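Local coordinates for Alr3699 protein (Nostoc sp., PDB 4XSR) that belongs to the GT-B clan of glycosyltransferases and binds uridine-5'-diphosphate-glucose, its precise function being unassigned, at residues G210-L215 against I238-A243; S216-Q221 against P293-R298. All coordinates share one frame; numbering follows the deposited sequence.

Contact 1 of 2, residues G210-L215 against I238-A243. With UPG (uridine-5'-diphosphate-glucose), chain J.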
loop_
_atom_site.group_PDB
_atom_site.type_symbol
_atom_site.label_atom_id
_atom_site.label_comp_id
_atom_site.label_asym_id
_atom_site.label_seq_id
_atom_site.Cartn_x
_atom_site.Cartn_y
_atom_site.Cartn_z
ATOM N N GLY B 210 10.799 41.480 -5.446
ATOM C CA GLY B 210 10.570 40.370 -4.524
ATOM C C GLY B 210 10.159 39.086 -5.239
ATOM O O GLY B 210 9.332 39.113 -6.149
ATOM N N HIS B 211 10.737 37.975 -4.797
ATOM C CA HIS B 211 10.434 36.616 -5.264
ATOM C C HIS B 211 9.952 35.856 -4.032
ATOM O O HIS B 211 10.588 35.939 -2.979
ATOM C CB HIS B 211 11.720 36.015 -5.783
ATOM C CG HIS B 211 11.538 34.870 -6.711
ATOM N ND1 HIS B 211 11.039 33.650 -6.303
ATOM C CD2 HIS B 211 11.842 34.736 -8.022
ATOM C CE1 HIS B 211 11.028 32.817 -7.330
ATOM N NE2 HIS B 211 11.495 33.453 -8.390
ATOM N N PHE B 212 8.809 35.171 -4.129
ATOM C CA PHE B 212 8.192 34.564 -2.975
ATOM C C PHE B 212 7.928 33.071 -3.158
ATOM O O PHE B 212 7.124 32.471 -2.457
ATOM C CB PHE B 212 6.932 35.321 -2.589
ATOM C CG PHE B 212 7.189 36.777 -2.200
ATOM C CD1 PHE B 212 7.398 37.760 -3.178
ATOM C CD2 PHE B 212 7.190 37.164 -0.875
ATOM C CE1 PHE B 212 7.632 39.079 -2.826
ATOM C CE2 PHE B 212 7.416 38.485 -0.522
ATOM C CZ PHE B 212 7.643 39.446 -1.493
ATOM N N SER B 213 8.665 32.439 -4.044
ATOM C CA SER B 213 8.527 31.008 -4.242
ATOM C C SER B 213 9.481 30.241 -3.307
ATOM O O SER B 213 10.583 30.722 -2.962
ATOM C CB SER B 213 8.846 30.631 -5.702
ATOM O OG SER B 213 7.976 31.264 -6.640
ATOM N N ARG B 214 9.077 29.026 -2.942
ATOM C CA ARG B 214 9.987 28.125 -2.270
ATOM C C ARG B 214 11.215 27.935 -3.140
ATOM O O ARG B 214 11.178 28.172 -4.349
ATOM C CB ARG B 214 9.315 26.785 -1.983
ATOM C CG ARG B 214 9.166 25.875 -3.199
ATOM C CD ARG B 214 8.120 24.774 -2.976
ATOM N NE ARG B 214 8.238 23.668 -3.959
ATOM C CZ ARG B 214 7.203 23.010 -4.485
ATOM N NH1 ARG B 214 5.956 23.312 -4.153
ATOM N NH2 ARG B 214 7.410 22.039 -5.351
ATOM N N LEU B 215 12.307 27.507 -2.519
ATOM C CA LEU B 215 13.559 27.313 -3.233
ATOM C C LEU B 215 13.621 25.916 -3.846
ATOM O O LEU B 215 13.931 24.945 -3.173
ATOM C CB LEU B 215 14.727 27.573 -2.291
ATOM C CG LEU B 215 14.629 28.883 -1.491
ATOM C CD1 LEU B 215 15.779 28.996 -0.508
ATOM C CD2 LEU B 215 14.603 30.115 -2.393
ATOM N N ILE B 238 14.798 40.654 -3.057
ATOM C CA ILE B 238 14.623 39.797 -1.902
ATOM C C ILE B 238 13.994 38.452 -2.309
ATOM O O ILE B 238 12.921 38.404 -2.921
ATOM C CB ILE B 238 13.843 40.477 -0.783
ATOM C CG1 ILE B 238 12.449 40.873 -1.238
ATOM C CG2 ILE B 238 14.598 41.723 -0.332
ATOM C CD1 ILE B 238 11.513 41.183 -0.092
ATOM N N LEU B 239 14.707 37.373 -1.989
ATOM C CA LEU B 239 14.233 35.994 -2.141
ATOM C C LEU B 239 13.665 35.513 -0.831
ATOM O O LEU B 239 14.409 35.314 0.137
ATOM C CB LEU B 239 15.383 35.095 -2.550
ATOM C CG LEU B 239 16.156 35.575 -3.775
ATOM C CD1 LEU B 239 17.056 34.478 -4.317
ATOM C CD2 LEU B 239 15.202 36.053 -4.852
ATOM N N VAL B 240 12.344 35.363 -0.807
ATOM C CA VAL B 240 11.602 34.959 0.362
ATOM C C VAL B 240 11.099 33.539 0.122
ATOM O O VAL B 240 10.484 33.263 -0.912
ATOM C CB VAL B 240 10.403 35.882 0.618
ATOM C CG1 VAL B 240 9.738 35.574 1.949
ATOM C CG2 VAL B 240 10.831 37.349 0.586
ATOM N N GLY B 241 11.350 32.666 1.098
ATOM C CA GLY B 241 11.105 31.228 0.981
ATOM C C GLY B 241 12.230 30.385 1.550
ATOM O O GLY B 241 13.267 30.900 1.983
ATOM N N ASP B 242 12.040 29.073 1.522
ATOM C CA ASP B 242 13.043 28.118 2.007
ATOM C C ASP B 242 13.049 26.916 1.104
ATOM O O ASP B 242 12.067 26.673 0.410
ATOM C CB ASP B 242 12.664 27.666 3.424
ATOM C CG ASP B 242 13.859 27.208 4.254
ATOM O OD1 ASP B 242 14.982 27.050 3.701
ATOM O OD2 ASP B 242 13.638 27.012 5.476
ATOM N N ALA B 243 14.139 26.156 1.104
ATOM C CA ALA B 243 14.103 24.800 0.532
ATOM C C ALA B 243 13.268 23.886 1.450
ATOM O O ALA B 243 13.678 23.561 2.549
ATOM C CB ALA B 243 15.499 24.263 0.366
HETATM N N1 UPG J . 4.931 31.765 1.167
HETATM C C2 UPG J . 5.088 32.016 2.536
HETATM N N3 UPG J . 6.303 32.269 3.002
HETATM C C4 UPG J . 7.371 32.303 2.208
HETATM C C5 UPG J . 7.233 32.082 0.833
HETATM C C6 UPG J . 5.982 31.796 0.336
HETATM O O2 UPG J . 4.113 31.993 3.342
HETATM O O4 UPG J . 8.505 32.548 2.707
HETATM C C1C UPG J . 3.614 31.467 0.616
HETATM C C2C UPG J . 3.173 32.437 -0.473
HETATM O O2C UPG J . 2.579 33.613 0.116
HETATM C C3C UPG J . 2.221 31.529 -1.249
HETATM C C4C UPG J . 2.808 30.109 -1.108
HETATM O O4C UPG J . 3.709 30.187 -0.021
HETATM O O3C UPG J . 0.937 31.580 -0.622
HETATM C C5C UPG J . 3.583 29.568 -2.317
HETATM O O5C UPG J . 2.582 29.326 -3.304
HETATM P PA UPG J . 2.860 28.594 -4.685
HETATM O O1A UPG J . 1.646 28.827 -5.526
HETATM O O2A UPG J . 4.241 28.819 -5.188
HETATM O O3A UPG J . 2.661 27.061 -4.093
HETATM P PB UPG J . 3.399 25.670 -4.515
HETATM O O1B UPG J . 4.183 25.331 -3.300
HETATM O O2B UPG J . 4.162 25.707 -5.781
HETATM O O3B UPG J . 2.053 24.765 -4.506
HETATM C "C1'" UPG J . 1.255 24.136 -5.527
HETATM C "C2'" UPG J . 1.431 24.568 -6.965
HETATM C "C3'" UPG J . 1.093 26.065 -7.180
HETATM C "C4'" UPG J . -0.335 26.338 -6.695
HETATM C "C5'" UPG J . -0.513 25.728 -5.316
HETATM C "C6'" UPG J . -1.895 25.864 -4.754
HETATM O "O2'" UPG J . 2.707 24.143 -7.447
HETATM O "O3'" UPG J . 1.203 26.362 -8.585
HETATM O "O4'" UPG J . -0.624 27.740 -6.577
HETATM O "O5'" UPG J . -0.154 24.351 -5.286
HETATM O "O6'" UPG J . -2.862 25.406 -5.675
#
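With CG of F212 placed opposite the carbonyl carbon (chi1 -62°), the phenyl ring lies alongside V240, the two side chains pointing the same way. V240, whose CG1 is anti to the backbone N (chi1 -172°), divides its branches: CG2 meets F212 CE2 at 3.8 Å, while CG1 approaches UPG O4 on the uracil at 3.4 Å. I238 CD1 meets the far end of the same ring more loosely, and I276, L279 and M280 of helix 276-281 pack on F212 as well. On the other face of the sheet, L239 CD2 touches H211 CB at 3.6 Å; the imidazole itself leads away from this strand and is hydrogen-bonded through NE2 to T289.

Backbone bonds set the register. H211 N donates to I238 O at 2.9 Å and H211 O accepts from V240 N, both nearly straight. This parallel ladder joins strands 207-211 and 235-240 of a beta-alpha-beta unit, with helix 221-228 as the crossover, in the Rossmann-like C-terminal half of a GT-B fold. Past the strand ends the chains stay linked: L215 N reaches D242 O at 3.1 Å, the donor lying well above the carbonyl plane, and the leucine's CB, CG and CD1 pack against the D242-A243 peptide. Between these points G241, a glycine, brings its CA to 4.0 Å from S213 O. The loop ends line the nucleotide: R214, extended from CG to NE, donates a bent hydrogen bond from NH1 to UPG O1B at 2.8 Å, and F212 O lies 3.1 Å from UPG C6.

Contact 2 of 2, residues S216-Q221 against P293-R298. With UPG (uridine-5'-diphosphate-glucose), chain J.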
loop_
_atom_site.group_PDB
_atom_site.type_symbol
_atom_site.label_atom_id
_atom_site.label_comp_id
_atom_site.label_asym_id
_atom_site.label_seq_id
_atom_site.Cartn_x
_atom_site.Cartn_y
_atom_site.Cartn_z
ATOM N N SER B 216 13.251 25.808 -5.116
ATOM C CA SER B 216 13.501 24.586 -5.885
ATOM C C SER B 216 13.989 25.036 -7.222
ATOM O O SER B 216 13.664 26.124 -7.660
ATOM C CB SER B 216 12.256 23.713 -6.102
ATOM O OG SER B 216 11.509 23.535 -4.909
ATOM N N PRO B 217 14.721 24.178 -7.903
ATOM C CA PRO B 217 15.194 24.600 -9.209
ATOM C C PRO B 217 14.082 25.068 -10.148
ATOM O O PRO B 217 14.237 26.078 -10.815
ATOM C CB PRO B 217 15.921 23.357 -9.713
ATOM C CG PRO B 217 16.493 22.758 -8.428
ATOM C CD PRO B 217 15.346 22.916 -7.468
ATOM N N TRP B 218 12.941 24.409 -10.149
ATOM C CA TRP B 218 11.917 24.772 -11.115
ATOM C C TRP B 218 11.183 26.067 -10.770
ATOM O O TRP B 218 10.429 26.561 -11.590
ATOM C CB TRP B 218 10.927 23.620 -11.356
ATOM C CG TRP B 218 9.890 23.418 -10.303
ATOM C CD1 TRP B 218 10.000 22.634 -9.200
ATOM C CD2 TRP B 218 8.561 23.968 -10.269
ATOM N NE1 TRP B 218 8.844 22.684 -8.462
ATOM C CE2 TRP B 218 7.943 23.491 -9.103
ATOM C CE3 TRP B 218 7.840 24.817 -11.104
ATOM C CZ2 TRP B 218 6.646 23.817 -8.766
ATOM C CZ3 TRP B 218 6.560 25.160 -10.745
ATOM C CH2 TRP B 218 5.978 24.670 -9.590
ATOM N N LYS B 219 11.385 26.606 -9.565
ATOM C CA LYS B 219 10.798 27.894 -9.198
ATOM C C LYS B 219 11.611 29.079 -9.729
ATOM O O LYS B 219 11.141 30.206 -9.692
ATOM C CB LYS B 219 10.639 28.025 -7.700
ATOM C CG LYS B 219 9.558 27.121 -7.147
ATOM C CD LYS B 219 8.192 27.490 -7.684
ATOM C CE LYS B 219 7.101 26.745 -6.945
ATOM N NZ LYS B 219 5.736 27.186 -7.298
ATOM N N GLY B 220 12.806 28.798 -10.218
ATOM C CA GLY B 220 13.547 29.706 -11.036
ATOM C C GLY B 220 14.137 30.941 -10.409
ATOM O O GLY B 220 14.251 31.951 -11.086
ATOM N N GLN B 221 14.541 30.863 -9.144
ATOM C CA GLN B 221 15.209 31.975 -8.495
ATOM C C GLN B 221 16.460 32.360 -9.286
ATOM O O GLN B 221 16.809 33.548 -9.382
ATOM C CB GLN B 221 15.573 31.656 -7.043
ATOM C CG GLN B 221 14.409 31.750 -6.046
ATOM C CD GLN B 221 13.551 30.497 -6.013
ATOM O OE1 GLN B 221 13.771 29.563 -6.780
ATOM N NE2 GLN B 221 12.592 30.459 -5.104
ATOM N N PRO B 293 6.051 24.659 -15.994
ATOM C CA PRO B 293 4.770 25.338 -15.874
ATOM C C PRO B 293 4.194 25.391 -14.478
ATOM O O PRO B 293 4.104 24.391 -13.804
ATOM C CB PRO B 293 3.854 24.521 -16.814
ATOM C CG PRO B 293 4.776 24.015 -17.867
ATOM C CD PRO B 293 6.074 23.726 -17.132
ATOM N N GLU B 294 3.713 26.553 -14.085
ATOM C CA GLU B 294 3.118 26.748 -12.781
ATOM C C GLU B 294 1.647 26.321 -12.782
ATOM O O GLU B 294 0.859 26.751 -13.619
ATOM C CB GLU B 294 3.240 28.220 -12.359
ATOM C CG GLU B 294 2.823 28.523 -10.913
ATOM C CD GLU B 294 3.866 27.996 -9.939
ATOM O OE1 GLU B 294 5.077 28.276 -10.170
ATOM O OE2 GLU B 294 3.488 27.257 -8.995
ATOM N N PRO B 295 1.248 25.475 -11.864
ATOM C CA PRO B 295 -0.142 25.057 -11.857
ATOM C C PRO B 295 -1.133 26.167 -11.594
ATOM O O PRO B 295 -2.109 26.233 -12.279
ATOM C CB PRO B 295 -0.177 24.018 -10.753
ATOM C CG PRO B 295 1.154 23.428 -10.800
ATOM C CD PRO B 295 2.091 24.534 -11.127
ATOM N N PHE B 296 -0.874 27.031 -10.634
ATOM C CA PHE B 296 -1.722 28.160 -10.378
ATOM C C PHE B 296 -0.881 29.384 -10.132
ATOM O O PHE B 296 -0.835 30.247 -10.951
ATOM C CB PHE B 296 -2.619 27.880 -9.211
ATOM C CG PHE B 296 -3.483 29.016 -8.820
ATOM C CD1 PHE B 296 -4.589 29.340 -9.546
ATOM C CD2 PHE B 296 -3.203 29.738 -7.704
ATOM C CE1 PHE B 296 -5.393 30.368 -9.166
ATOM C CE2 PHE B 296 -3.994 30.758 -7.317
ATOM C CZ PHE B 296 -5.096 31.078 -8.046
ATOM N N GLY B 297 -0.166 29.406 -9.025
ATOM C CA GLY B 297 0.712 30.484 -8.660
ATOM C C GLY B 297 0.123 31.482 -7.699
ATOM O O GLY B 297 -0.301 32.531 -8.086
ATOM N N ARG B 298 0.149 31.136 -6.426
ATOM C CA ARG B 298 -0.430 31.930 -5.372
ATOM C C ARG B 298 0.215 33.287 -5.246
ATOM O O ARG B 298 -0.440 34.240 -5.014
ATOM C CB ARG B 298 -0.309 31.212 -4.043
ATOM C CG ARG B 298 -1.303 30.111 -3.806
ATOM C CD ARG B 298 -1.015 29.338 -2.547
ATOM N NE ARG B 298 -1.339 30.093 -1.365
ATOM C CZ ARG B 298 -2.540 30.190 -0.857
ATOM N NH1 ARG B 298 -3.540 29.580 -1.414
ATOM N NH2 ARG B 298 -2.736 30.894 0.211
HETATM N N1 UPG J . 4.931 31.765 1.167
HETATM C C2 UPG J . 5.088 32.016 2.536
HETATM N N3 UPG J . 6.303 32.269 3.002
HETATM C C4 UPG J . 7.371 32.303 2.208
HETATM C C5 UPG J . 7.233 32.082 0.833
HETATM C C6 UPG J . 5.982 31.796 0.336
HETATM O O2 UPG J . 4.113 31.993 3.342
HETATM O O4 UPG J . 8.505 32.548 2.707
HETATM C C1C UPG J . 3.614 31.467 0.616
HETATM C C2C UPG J . 3.173 32.437 -0.473
HETATM O O2C UPG J . 2.579 33.613 0.116
HETATM C C3C UPG J . 2.221 31.529 -1.249
HETATM C C4C UPG J . 2.808 30.109 -1.108
HETATM O O4C UPG J . 3.709 30.187 -0.021
HETATM O O3C UPG J . 0.937 31.580 -0.622
HETATM C C5C UPG J . 3.583 29.568 -2.317
HETATM O O5C UPG J . 2.582 29.326 -3.304
HETATM P PA UPG J . 2.860 28.594 -4.685
HETATM O O1A UPG J . 1.646 28.827 -5.526
HETATM O O2A UPG J . 4.241 28.819 -5.188
HETATM O O3A UPG J . 2.661 27.061 -4.093
HETATM P PB UPG J . 3.399 25.670 -4.515
HETATM O O1B UPG J . 4.183 25.331 -3.300
HETATM O O2B UPG J . 4.162 25.707 -5.781
HETATM O O3B UPG J . 2.053 24.765 -4.506
HETATM C "C1'" UPG J . 1.255 24.136 -5.527
HETATM C "C2'" UPG J . 1.431 24.568 -6.965
HETATM C "C3'" UPG J . 1.093 26.065 -7.180
HETATM C "C4'" UPG J . -0.335 26.338 -6.695
HETATM C "C5'" UPG J . -0.513 25.728 -5.316
HETATM C "C6'" UPG J . -1.895 25.864 -4.754
HETATM O "O2'" UPG J . 2.707 24.143 -7.447
HETATM O "O3'" UPG J . 1.203 26.362 -8.585
HETATM O "O4'" UPG J . -0.624 27.740 -6.577
HETATM O "O5'" UPG J . -0.154 24.351 -5.286
HETATM O "O6'" UPG J . -2.862 25.406 -5.675
#
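K219 and E294 form the charged centre of this contact, their side chains crossing at about a right angle. The salt bridge runs from K219 NZ to E294 OE2 at 2.8 Å, with a weak bond from the same nitrogen to OE1. E294 turns its carboxylate to the lysine by a bend at chi2 (73°), and OE1 is also held by H288 and S290.

Contacts of the W218 ring lie beside the ion pair. The indole and the E294 carboxylate are inclined by 26°, and E294 OE1 approaches W218 CZ3 obliquely at 3.5 Å; the apolar touch is that of W218 CH2 with P295 CD. K219 CE passes over one indole face, 3.4 Å above its plane and offset toward the rim, while H134 packs against the tryptophan edge-to-face.

Hydrogen bonds to UPG complete the site. K219 NZ donates to UPG O2B at 2.6 Å and to O2A on the other phosphate, spanning the diphosphate. O3' of the glucose receives a bond from F296 N; it also lies beside E294 OE2, at a separation too short to be taken at face value. G297 N binds UPG O4' at 3.0 Å. At the start of helix 298-305, R298 N donates to UPG O1A at 2.9 Å, and its NE holds ribose O3C. One lysine nitrogen thus meets both phosphates and the E294 carboxylate, and probably offsets part of the negative charge gathered beside the glucose.

How the contacts relate
Both contacts are buried and belong to the C-terminal half of the fold, their centres about 11 Å apart, and each borders the same UPG molecule. Contact 1 is rooted in the parallel sheet, where backbone bonds and apolar packing dominate, and it meets the uracil and one phosphate oxygen. Contact 2 joins two loops that follow sheet strands; it buries much less surface and works mainly through charge and ligand hydrogen bonds at the diphosphate and glucose. The segments 210-215 and 216-221 run on directly, and Q221 NE2, at the start of helix 221-228, probably bonds R214 O at 2.8 Å, tying the crossover helix back to the strand-end loop.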